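Local coordinates for protein orotidine 5'-phosphate decarboxylase (Pyrococcus horikoshii, PDB 2CZF) that probably catalyses the decarboxylation of orotidine 5'-monophosphate to uridine 5'-monophosphate, the final step of de novo UMP biosynthesis, at residues 3-8 and 27-32; 84-89 and 104-109; 162-167 and 180-185. All coordinates share one frame; numbering follows the deposited sequence.

Contact 1: residues 3-8 and 27-32; sequences VLALDV and MIKVNW. With XMP (xanthosine-5'-monophosphate), chain C.
L4 lies between M27 and K29 in the parallel pairing: K29 N donates to L4 O at 2.8 Å, and L4 N to M27 O at 3.2 Å. L6 N, just past the end of strand 2-5, continues the series to K29 O. These are the first two strands of the TIM barrel, joined by helix 11-21 in a beta-alpha-beta unit.

In the apolar packing, V3 CG1 meets K29 CB at 3.8 Å on the face shared by V3, A5, M27 and K29, and the two side chains cross at about a right angle. Just past the strand, L6 CB touches I28 CG2, and L6 also packs on helix 11-21.

Polar side chains gather at the C-terminal end. K29 leaves extended and then bends at its last two torsions (chi3 82°, chi4 62°), which carries NZ past A5 to XMP O3' at 2.8 Å. D7 OD2 takes a weak bond from the same hydroxyl. NZ and D7 OD1 stand 4.5 Å apart, beyond a salt bridge, and water 2 joins them; D57 provides the salt bridge to NZ. The ribose 3'-oxygen is thus met by K29 NZ as donor and, weakly, by D7 OD2 as acceptor, in keeping with both residues' place in the substrate site.

Contact 2: residues 84-89 and 104-109; sequences VHTFVG and MVVEMS. With XMP (xanthosine-5'-monophosphate), chain C.
V105 O is gripped twice, by the hydroxyl of T86 and by water 3. T86 OG1 donates to it at 2.9 Å from well above the carbonyl plane, 54° out of it, and water 3 donates at the same length. That water also accepts from T86 N and lies in the plane of the H85 ring at its edge, 2.9 Å from ND1. With chi1 at -53°, T86 OG1 sits opposite the backbone carbonyl carbon and close to M104 CE, whose methyl also touches T86 CG2. A valine here would lose the hydroxyl and is likely to leave V105 O with water 3 as the one partner of this pair.

The segments continue strands 81-85 and 101-105, parallel neighbours in the TIM barrel linked by helix 90-97, and V105 N holds V84 O at 2.9 Å with an N-H...O angle of 152°. V84 CG2 packs on M104 CG.

On the opposite sheet face V105 CG1 lies 3.7 Å from H85 ND1, the two side chains running side by side. M108 SD approaches the H85 ring at its edge, 3.8 Å from CE1, in a Met-aromatic contact. The far nitrogen, H85 NE2, is bonded to A61 O of the second subunit. Beyond M108 the chain reaches the ligand, where S109 OG bonds XMP O6 at 2.8 Å and S109 N adds a longer bond to the same oxygen.

Contact 3: residues 162-167 and 180-185; sequences PGIGAQ and DYIIVG. With XMP (xanthosine-5'-monophosphate), chain C.
The ring of P162 lies against the xanthine, with I183 beside it and also touching the ribose. Its CG sits over one face of the xanthine, 3.7 Å from XMP N3 and almost directly above that atom, while P162 CB comes within 3.1 Å of the ribose O4'. P162 CB rests 3.9 Å from I183 CB; the two side chains run side by side and point the same way. P162 CA also directs its hydrogen at I183 O, with an angle of 165° at the hydrogen.

I164 makes the second apolar patch. Its CG1, set anti to the carbonyl carbon (chi1 -61°), meets I182 CB at 3.9 Å, and the side chains cross at about a right angle. Helix 170-177 also touches both isoleucines.

On the phosphate side, water 4 accepts from I164 N at 2.6 Å and donates to I183 O and, at 3.1 Å, to XMP O2P. G185 N, at the N-cap of the helix that follows strand 181-184, donates directly to O2P at 3.2 Å. The phosphate is therefore met by backbone N-H and an ordered water, as in the site at the ends of the last two strands found in many phosphate-binding TIM barrels.

The contacts come in series along one closed barrel of eight parallel strands. Contact 1 joins the first and second strands, contact 2 the fourth and fifth, and contact 3 sets the loop after strand 158-161 against strand 181-184. Since strands 2-5 and 181-184 are neighbours, contacts 1 and 3 touch, V3 O and A5 N facing V184 in the backbone pairing that closes the barrel; their centres are 12 Å apart. Contact 2 lies across the barrel, its centre 18 Å from contact 1's and 19 Å from contact 3's. XMP meets contact 1 at its ribose, contact 2 at its base and contact 3 at phosphate, ribose and base; contacts 1 and 2 also meet the second subunit.

Contact 1: residues 3-8 and 27-32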
loop_
_atom_site.group_PDB
_atom_site.type_symbol
_atom_site.label_atom_id
_atom_site.label_comp_id
_atom_site.label_asym_id
_atom_site.label_seq_id
_atom_site.Cartn_x
_atom_site.Cartn_y
_atom_site.Cartn_z
ATOM N N VAL A 3 -14.042 -4.559 16.073
ATOM C CA VAL A 3 -13.239 -5.069 14.965
ATOM C C VAL A 3 -11.924 -5.570 15.549
ATOM O O VAL A 3 -11.175 -4.800 16.155
ATOM C CB VAL A 3 -12.908 -3.975 13.908
ATOM C CG1 VAL A 3 -12.010 -4.571 12.823
ATOM C CG2 VAL A 3 -14.183 -3.440 13.279
ATOM N N LEU A 4 -11.641 -6.857 15.367
ATOM C CA LEU A 4 -10.415 -7.449 15.892
ATOM C C LEU A 4 -9.254 -7.284 14.912
ATOM O O LEU A 4 -9.321 -7.755 13.773
ATOM C CB LEU A 4 -10.613 -8.941 16.178
ATOM C CG LEU A 4 -9.370 -9.692 16.680
ATOM C CD1 LEU A 4 -9.044 -9.245 18.094
ATOM C CD2 LEU A 4 -9.626 -11.196 16.656
ATOM N N ALA A 5 -8.207 -6.606 15.363
ATOM C CA ALA A 5 -7.013 -6.399 14.545
ATOM C C ALA A 5 -6.146 -7.630 14.790
ATOM O O ALA A 5 -5.372 -7.679 15.747
ATOM C CB ALA A 5 -6.292 -5.144 14.988
ATOM N N LEU A 6 -6.291 -8.629 13.929
ATOM C CA LEU A 6 -5.552 -9.870 14.094
ATOM C C LEU A 6 -4.081 -9.733 13.730
ATOM O O LEU A 6 -3.606 -10.402 12.820
ATOM C CB LEU A 6 -6.202 -10.979 13.267
ATOM C CG LEU A 6 -5.860 -12.408 13.675
ATOM C CD1 LEU A 6 -6.158 -12.609 15.156
ATOM C CD2 LEU A 6 -6.662 -13.381 12.833
ATOM N N ASP A 7 -3.388 -8.873 14.458
ATOM C CA ASP A 7 -1.973 -8.631 14.229
ATOM C C ASP A 7 -1.104 -9.618 14.974
ATOM O O ASP A 7 -0.181 -9.229 15.705
ATOM C CB ASP A 7 -1.594 -7.218 14.646
ATOM C CG ASP A 7 -2.409 -6.196 13.904
ATOM O OD1 ASP A 7 -2.876 -6.514 12.801
ATOM O OD2 ASP A 7 -2.567 -5.069 14.432
ATOM N N VAL A 8 -1.426 -10.887 14.806
ATOM C CA VAL A 8 -0.702 -12.003 15.387
ATOM C C VAL A 8 -0.265 -12.798 14.155
ATOM O O VAL A 8 -0.854 -13.830 13.810
ATOM C CB VAL A 8 -1.592 -12.878 16.312
ATOM C CG1 VAL A 8 -1.715 -12.231 17.691
ATOM C CG2 VAL A 8 -2.972 -13.055 15.698
ATOM N N MET A 27 -16.240 -7.808 12.792
ATOM C CA MET A 27 -15.353 -7.996 11.649
ATOM C C MET A 27 -13.977 -8.349 12.147
ATOM O O MET A 27 -13.663 -8.157 13.316
ATOM C CB MET A 27 -15.245 -6.728 10.799
ATOM C CG MET A 27 -16.527 -6.332 10.114
ATOM S SD MET A 27 -17.030 -4.650 10.486
ATOM C CE MET A 27 -17.174 -3.962 8.863
ATOM N N ILE A 28 -13.161 -8.857 11.235
ATOM C CA ILE A 28 -11.781 -9.216 11.523
ATOM C C ILE A 28 -10.955 -8.395 10.546
ATOM O O ILE A 28 -11.218 -8.436 9.343
ATOM C CB ILE A 28 -11.501 -10.703 11.216
ATOM C CG1 ILE A 28 -12.348 -11.604 12.123
ATOM C CG2 ILE A 28 -10.010 -10.986 11.388
ATOM C CD1 ILE A 28 -12.284 -13.082 11.749
ATOM N N LYS A 29 -9.969 -7.658 11.046
ATOM C CA LYS A 29 -9.124 -6.847 10.162
ATOM C C LYS A 29 -7.751 -7.495 9.986
ATOM O O LYS A 29 -7.081 -7.793 10.973
ATOM C CB LYS A 29 -8.927 -5.431 10.727
ATOM C CG LYS A 29 -8.019 -4.540 9.859
ATOM C CD LYS A 29 -7.853 -3.120 10.404
ATOM C CE LYS A 29 -6.796 -3.029 11.493
ATOM N NZ LYS A 29 -5.468 -3.408 10.946
ATOM N N VAL A 30 -7.342 -7.735 8.740
ATOM C CA VAL A 30 -6.019 -8.308 8.488
ATOM C C VAL A 30 -5.178 -7.295 7.698
ATOM O O VAL A 30 -5.716 -6.482 6.936
ATOM C CB VAL A 30 -6.088 -9.643 7.694
ATOM C CG1 VAL A 30 -7.054 -10.600 8.370
ATOM C CG2 VAL A 30 -6.502 -9.391 6.260
ATOM N N ASN A 31 -3.862 -7.358 7.872
ATOM C CA ASN A 31 -2.966 -6.430 7.198
ATOM C C ASN A 31 -1.991 -7.130 6.246
ATOM O O ASN A 31 -2.040 -8.359 6.067
ATOM C CB ASN A 31 -2.186 -5.627 8.242
ATOM C CG ASN A 31 -1.445 -6.518 9.216
ATOM O OD1 ASN A 31 -1.173 -7.694 8.927
ATOM N ND2 ASN A 31 -1.097 -5.962 10.374
ATOM N N TRP A 32 -1.105 -6.350 5.626
ATOM C CA TRP A 32 -0.147 -6.942 4.705
ATOM C C TRP A 32 0.777 -7.975 5.353
ATOM O O TRP A 32 1.031 -9.022 4.762
ATOM C CB TRP A 32 0.704 -5.867 4.028
ATOM C CG TRP A 32 0.013 -5.141 2.908
ATOM C CD1 TRP A 32 -0.162 -3.792 2.802
ATOM C CD2 TRP A 32 -0.530 -5.715 1.701
ATOM N NE1 TRP A 32 -0.771 -3.486 1.604
ATOM C CE2 TRP A 32 -1.010 -4.643 0.908
ATOM C CE3 TRP A 32 -0.653 -7.025 1.210
ATOM C CZ2 TRP A 32 -1.609 -4.841 -0.359
ATOM C CZ3 TRP A 32 -1.249 -7.225 -0.053
ATOM C CH2 TRP A 32 -1.718 -6.131 -0.817
HETATM P P XMP C . -3.474 -1.639 18.964
HETATM O O1P XMP C . -2.684 -0.602 19.667
HETATM O O2P XMP C . -4.808 -2.042 19.769
HETATM O "O5'" XMP C . -3.961 -1.181 17.499
HETATM O O3P XMP C . -2.645 -3.004 18.753
HETATM C "C5'" XMP C . -5.151 -1.752 16.948
HETATM C "C4'" XMP C . -5.231 -1.509 15.439
HETATM O "O4'" XMP C . -5.000 -0.110 15.196
HETATM C "C1'" XMP C . -4.042 -0.044 14.129
HETATM N N9 XMP C . -3.411 1.296 14.076
HETATM C C4 XMP C . -3.661 2.221 13.156
HETATM N N3 XMP C . -4.510 2.237 12.039
HETATM N N1 XMP C . -3.782 4.486 11.538
HETATM C C2 XMP C . -4.574 3.374 11.227
HETATM O O2 XMP C . -5.331 3.403 10.254
HETATM C C6 XMP C . -2.937 4.458 12.656
HETATM O O6 XMP C . -2.228 5.436 12.910
HETATM C C5 XMP C . -2.881 3.331 13.461
HETATM N N7 XMP C . -2.191 3.028 14.560
HETATM C C8 XMP C . -2.517 1.792 14.930
HETATM C "C2'" XMP C . -3.069 -1.162 14.500
HETATM O "O2'" XMP C . -2.267 -1.496 13.365
HETATM C "C3'" XMP C . -4.104 -2.262 14.725
HETATM O "O3'" XMP C . -4.574 -2.751 13.466
HETATM O O HOH W 1 -3.442 -9.018 10.269
HETATM O O HOH W 2 -5.141 -6.008 11.302
#

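Contact 2: residues 84-89 and 104-109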
loop_
_atom_site.group_PDB
_atom_site.type_symbol
_atom_site.label_atom_id
_atom_site.label_comp_id
_atom_site.label_asym_id
_atom_site.label_seq_id
_atom_site.Cartn_x
_atom_site.Cartn_y
_atom_site.Cartn_z
ATOM N N VAL A 84 -8.515 1.923 1.743
ATOM C CA VAL A 84 -7.783 2.604 0.684
ATOM C C VAL A 84 -7.483 4.036 1.098
ATOM O O VAL A 84 -8.254 4.648 1.834
ATOM C CB VAL A 84 -8.619 2.681 -0.615
ATOM C CG1 VAL A 84 -9.037 1.281 -1.073
ATOM C CG2 VAL A 84 -9.865 3.560 -0.384
ATOM N N HIS A 85 -6.367 4.574 0.616
ATOM C CA HIS A 85 -5.999 5.953 0.926
ATOM C C HIS A 85 -6.815 6.863 0.029
ATOM O O HIS A 85 -7.236 6.454 -1.046
ATOM C CB HIS A 85 -4.520 6.208 0.620
ATOM C CG HIS A 85 -3.613 6.000 1.791
ATOM N ND1 HIS A 85 -3.620 6.831 2.892
ATOM C CD2 HIS A 85 -2.675 5.056 2.037
ATOM C CE1 HIS A 85 -2.726 6.404 3.769
ATOM N NE2 HIS A 85 -2.141 5.328 3.274
ATOM N N THR A 86 -7.016 8.097 0.470
ATOM C CA THR A 86 -7.746 9.091 -0.309
ATOM C C THR A 86 -6.750 9.927 -1.139
ATOM O O THR A 86 -7.071 10.421 -2.227
ATOM C CB THR A 86 -8.499 10.077 0.615
ATOM O OG1 THR A 86 -9.308 9.352 1.552
ATOM C CG2 THR A 86 -9.387 11.004 -0.206
ATOM N N PHE A 87 -5.552 10.084 -0.584
ATOM C CA PHE A 87 -4.461 10.898 -1.154
ATOM C C PHE A 87 -4.131 10.683 -2.631
ATOM O O PHE A 87 -3.833 11.636 -3.357
ATOM C CB PHE A 87 -3.186 10.671 -0.317
ATOM C CG PHE A 87 -2.358 11.912 -0.095
ATOM C CD1 PHE A 87 -1.724 12.556 -1.158
ATOM C CD2 PHE A 87 -2.178 12.422 1.200
ATOM C CE1 PHE A 87 -0.916 13.694 -0.936
ATOM C CE2 PHE A 87 -1.370 13.562 1.431
ATOM C CZ PHE A 87 -0.743 14.191 0.360
ATOM N N VAL A 88 -4.199 9.440 -3.084
ATOM C CA VAL A 88 -3.843 9.150 -4.459
ATOM C C VAL A 88 -4.906 9.548 -5.482
ATOM O O VAL A 88 -4.666 9.475 -6.682
ATOM C CB VAL A 88 -3.445 7.659 -4.593
ATOM C CG1 VAL A 88 -3.076 7.326 -6.018
ATOM C CG2 VAL A 88 -2.265 7.369 -3.673
ATOM N N GLY A 89 -6.077 9.981 -5.013
ATOM C CA GLY A 89 -7.107 10.414 -5.947
ATOM C C GLY A 89 -8.381 9.598 -6.036
ATOM O O GLY A 89 -8.429 8.431 -5.642
ATOM N N MET A 104 -12.211 4.464 3.639
ATOM C CA MET A 104 -11.196 5.430 3.246
ATOM C C MET A 104 -10.401 6.020 4.393
ATOM O O MET A 104 -10.933 6.256 5.476
ATOM C CB MET A 104 -11.845 6.568 2.445
ATOM C CG MET A 104 -12.504 6.113 1.128
ATOM S SD MET A 104 -13.549 7.410 0.434
ATOM C CE MET A 104 -12.377 8.625 -0.084
ATOM N N VAL A 105 -9.118 6.251 4.139
ATOM C CA VAL A 105 -8.230 6.856 5.135
ATOM C C VAL A 105 -8.266 8.383 4.977
ATOM O O VAL A 105 -7.841 8.902 3.956
ATOM C CB VAL A 105 -6.783 6.384 4.929
ATOM C CG1 VAL A 105 -5.842 7.177 5.827
ATOM C CG2 VAL A 105 -6.693 4.895 5.211
ATOM N N VAL A 106 -8.776 9.091 5.987
ATOM C CA VAL A 106 -8.847 10.548 5.924
ATOM C C VAL A 106 -7.938 11.243 6.951
ATOM O O VAL A 106 -7.720 12.448 6.867
ATOM C CB VAL A 106 -10.304 11.041 6.122
ATOM C CG1 VAL A 106 -11.214 10.396 5.083
ATOM C CG2 VAL A 106 -10.788 10.733 7.525
ATOM N N GLU A 107 -7.406 10.477 7.897
ATOM C CA GLU A 107 -6.526 11.001 8.949
ATOM C C GLU A 107 -5.708 9.864 9.570
ATOM O O GLU A 107 -6.179 8.734 9.635
ATOM C CB GLU A 107 -7.362 11.673 10.042
ATOM C CG GLU A 107 -6.549 12.153 11.241
ATOM C CD GLU A 107 -7.385 12.966 12.215
ATOM O OE1 GLU A 107 -8.082 13.893 11.760
ATOM O OE2 GLU A 107 -7.341 12.685 13.432
ATOM N N MET A 108 -4.491 10.159 10.033
ATOM C CA MET A 108 -3.646 9.123 10.626
ATOM C C MET A 108 -3.071 9.553 11.985
ATOM O O MET A 108 -3.043 10.739 12.301
ATOM C CB MET A 108 -2.544 8.729 9.633
ATOM C CG MET A 108 -3.113 8.111 8.350
ATOM S SD MET A 108 -1.845 7.390 7.293
ATOM C CE MET A 108 -1.480 5.863 8.203
ATOM N N SER A 109 -2.608 8.600 12.788
ATOM C CA SER A 109 -2.145 8.970 14.120
ATOM C C SER A 109 -0.655 8.974 14.434
ATOM O O SER A 109 -0.280 9.270 15.566
ATOM C CB SER A 109 -2.875 8.115 15.167
ATOM O OG SER A 109 -2.271 6.842 15.303
HETATM P P XMP C . -3.474 -1.639 18.964
HETATM O O1P XMP C . -2.684 -0.602 19.667
HETATM O O2P XMP C . -4.808 -2.042 19.769
HETATM O "O5'" XMP C . -3.961 -1.181 17.499
HETATM O O3P XMP C . -2.645 -3.004 18.753
HETATM C "C5'" XMP C . -5.151 -1.752 16.948
HETATM C "C4'" XMP C . -5.231 -1.509 15.439
HETATM O "O4'" XMP C . -5.000 -0.110 15.196
HETATM C "C1'" XMP C . -4.042 -0.044 14.129
HETATM N N9 XMP C . -3.411 1.296 14.076
HETATM C C4 XMP C . -3.661 2.221 13.156
HETATM N N3 XMP C . -4.510 2.237 12.039
HETATM N N1 XMP C . -3.782 4.486 11.538
HETATM C C2 XMP C . -4.574 3.374 11.227
HETATM O O2 XMP C . -5.331 3.403 10.254
HETATM C C6 XMP C . -2.937 4.458 12.656
HETATM O O6 XMP C . -2.228 5.436 12.910
HETATM C C5 XMP C . -2.881 3.331 13.461
HETATM N N7 XMP C . -2.191 3.028 14.560
HETATM C C8 XMP C . -2.517 1.792 14.930
HETATM C "C2'" XMP C . -3.069 -1.162 14.500
HETATM O "O2'" XMP C . -2.267 -1.496 13.365
HETATM C "C3'" XMP C . -4.104 -2.262 14.725
HETATM O "O3'" XMP C . -4.574 -2.751 13.466
HETATM O O HOH W 3 -5.348 9.122 2.469
#

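Contact 3: residues 162-167 and 180-185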
loop_
_atom_site.group_PDB
_atom_site.type_symbol
_atom_site.label_atom_id
_atom_site.label_comp_id
_atom_site.label_asym_id
_atom_site.label_seq_id
_atom_site.Cartn_x
_atom_site.Cartn_y
_atom_site.Cartn_z
ATOM N N PRO A 162 -9.336 2.902 15.443
ATOM C CA PRO A 162 -8.247 2.101 16.008
ATOM C C PRO A 162 -7.589 2.950 17.105
ATOM O O PRO A 162 -7.975 4.104 17.318
ATOM C CB PRO A 162 -7.331 1.887 14.817
ATOM C CG PRO A 162 -7.462 3.185 14.073
ATOM C CD PRO A 162 -8.948 3.460 14.132
ATOM N N GLY A 163 -6.605 2.394 17.800
ATOM C CA GLY A 163 -5.945 3.158 18.845
ATOM C C GLY A 163 -6.836 3.506 20.025
ATOM O O GLY A 163 -6.834 4.640 20.534
ATOM N N ILE A 164 -7.621 2.530 20.465
ATOM C CA ILE A 164 -8.493 2.733 21.608
ATOM C C ILE A 164 -7.658 2.453 22.851
ATOM O O ILE A 164 -6.960 1.432 22.920
ATOM C CB ILE A 164 -9.702 1.777 21.560
ATOM C CG1 ILE A 164 -10.518 2.056 20.292
ATOM C CG2 ILE A 164 -10.563 1.953 22.799
ATOM C CD1 ILE A 164 -10.967 3.508 20.148
ATOM N N GLY A 165 -7.707 3.377 23.808
ATOM C CA GLY A 165 -6.950 3.228 25.039
ATOM C C GLY A 165 -7.314 1.989 25.840
ATOM O O GLY A 165 -8.425 1.486 25.751
ATOM N N ALA A 166 -6.374 1.512 26.642
ATOM C CA ALA A 166 -6.578 0.318 27.460
ATOM C C ALA A 166 -7.394 0.546 28.740
ATOM O O ALA A 166 -7.872 -0.415 29.354
ATOM C CB ALA A 166 -5.226 -0.289 27.812
ATOM N N GLN A 167 -7.547 1.805 29.145
ATOM C CA GLN A 167 -8.298 2.124 30.356
ATOM C C GLN A 167 -9.777 1.816 30.213
ATOM O O GLN A 167 -10.362 2.020 29.151
ATOM C CB GLN A 167 -8.127 3.600 30.734
ATOM C CG GLN A 167 -6.711 3.983 31.139
ATOM C CD GLN A 167 -5.899 4.564 30.000
ATOM O OE1 GLN A 167 -5.783 3.964 28.929
ATOM N NE2 GLN A 167 -5.328 5.737 30.227
ATOM N N ASP A 180 -18.543 3.991 15.011
ATOM C CA ASP A 180 -19.528 2.920 14.859
ATOM C C ASP A 180 -18.855 1.597 15.191
ATOM O O ASP A 180 -19.506 0.659 15.650
ATOM C CB ASP A 180 -20.076 2.845 13.432
ATOM C CG ASP A 180 -20.883 4.059 13.051
ATOM O OD1 ASP A 180 -20.286 5.009 12.508
ATOM O OD2 ASP A 180 -22.110 4.067 13.306
ATOM N N TYR A 181 -17.549 1.537 14.943
ATOM C CA TYR A 181 -16.753 0.345 15.200
ATOM C C TYR A 181 -15.452 0.755 15.886
ATOM O O TYR A 181 -14.857 1.776 15.530
ATOM C CB TYR A 181 -16.362 -0.356 13.891
ATOM C CG TYR A 181 -17.516 -0.839 13.054
ATOM C CD1 TYR A 181 -18.217 0.034 12.224
ATOM C CD2 TYR A 181 -17.918 -2.174 13.107
ATOM C CE1 TYR A 181 -19.307 -0.425 11.457
ATOM C CE2 TYR A 181 -18.991 -2.638 12.355
ATOM C CZ TYR A 181 -19.679 -1.763 11.535
ATOM O OH TYR A 181 -20.743 -2.244 10.802
ATOM N N ILE A 182 -15.015 -0.011 16.878
ATOM C CA ILE A 182 -13.736 0.300 17.502
ATOM C C ILE A 182 -12.850 -0.854 17.088
ATOM O O ILE A 182 -13.272 -2.009 17.128
ATOM C CB ILE A 182 -13.789 0.400 19.056
ATOM C CG1 ILE A 182 -14.389 -0.868 19.655
ATOM C CG2 ILE A 182 -14.529 1.665 19.470
ATOM C CD1 ILE A 182 -14.152 -1.004 21.141
ATOM N N ILE A 183 -11.641 -0.533 16.646
ATOM C CA ILE A 183 -10.699 -1.538 16.194
ATOM C C ILE A 183 -9.734 -1.813 17.325
ATOM O O ILE A 183 -8.984 -0.929 17.730
ATOM C CB ILE A 183 -9.917 -1.050 14.955
ATOM C CG1 ILE A 183 -10.896 -0.770 13.816
ATOM C CG2 ILE A 183 -8.914 -2.118 14.496
ATOM C CD1 ILE A 183 -10.237 -0.201 12.575
ATOM N N VAL A 184 -9.763 -3.037 17.840
ATOM C CA VAL A 184 -8.881 -3.412 18.944
ATOM C C VAL A 184 -8.008 -4.597 18.578
ATOM O O VAL A 184 -8.483 -5.571 17.998
ATOM C CB VAL A 184 -9.677 -3.786 20.212
ATOM C CG1 VAL A 184 -8.710 -4.173 21.334
ATOM C CG2 VAL A 184 -10.553 -2.620 20.647
ATOM N N GLY A 185 -6.725 -4.502 18.922
ATOM C CA GLY A 185 -5.799 -5.582 18.640
ATOM C C GLY A 185 -5.167 -6.141 19.910
ATOM O O GLY A 185 -5.675 -7.098 20.501
HETATM P P XMP C . -3.474 -1.639 18.964
HETATM O O1P XMP C . -2.684 -0.602 19.667
HETATM O O2P XMP C . -4.808 -2.042 19.769
HETATM O "O5'" XMP C . -3.961 -1.181 17.499
HETATM O O3P XMP C . -2.645 -3.004 18.753
HETATM C "C5'" XMP C . -5.151 -1.752 16.948
HETATM C "C4'" XMP C . -5.231 -1.509 15.439
HETATM O "O4'" XMP C . -5.000 -0.110 15.196
HETATM C "C1'" XMP C . -4.042 -0.044 14.129
HETATM N N9 XMP C . -3.411 1.296 14.076
HETATM C C4 XMP C . -3.661 2.221 13.156
HETATM N N3 XMP C . -4.510 2.237 12.039
HETATM N N1 XMP C . -3.782 4.486 11.538
HETATM C C2 XMP C . -4.574 3.374 11.227
HETATM O O2 XMP C . -5.331 3.403 10.254
HETATM C C6 XMP C . -2.937 4.458 12.656
HETATM O O6 XMP C . -2.228 5.436 12.910
HETATM C C5 XMP C . -2.881 3.331 13.461
HETATM N N7 XMP C . -2.191 3.028 14.560
HETATM C C8 XMP C . -2.517 1.792 14.930
HETATM C "C2'" XMP C . -3.069 -1.162 14.500
HETATM O "O2'" XMP C . -2.267 -1.496 13.365
HETATM C "C3'" XMP C . -4.104 -2.262 14.725
HETATM O "O3'" XMP C . -4.574 -2.751 13.466
HETATM O O HOH W 4 -7.032 0.113 19.607
#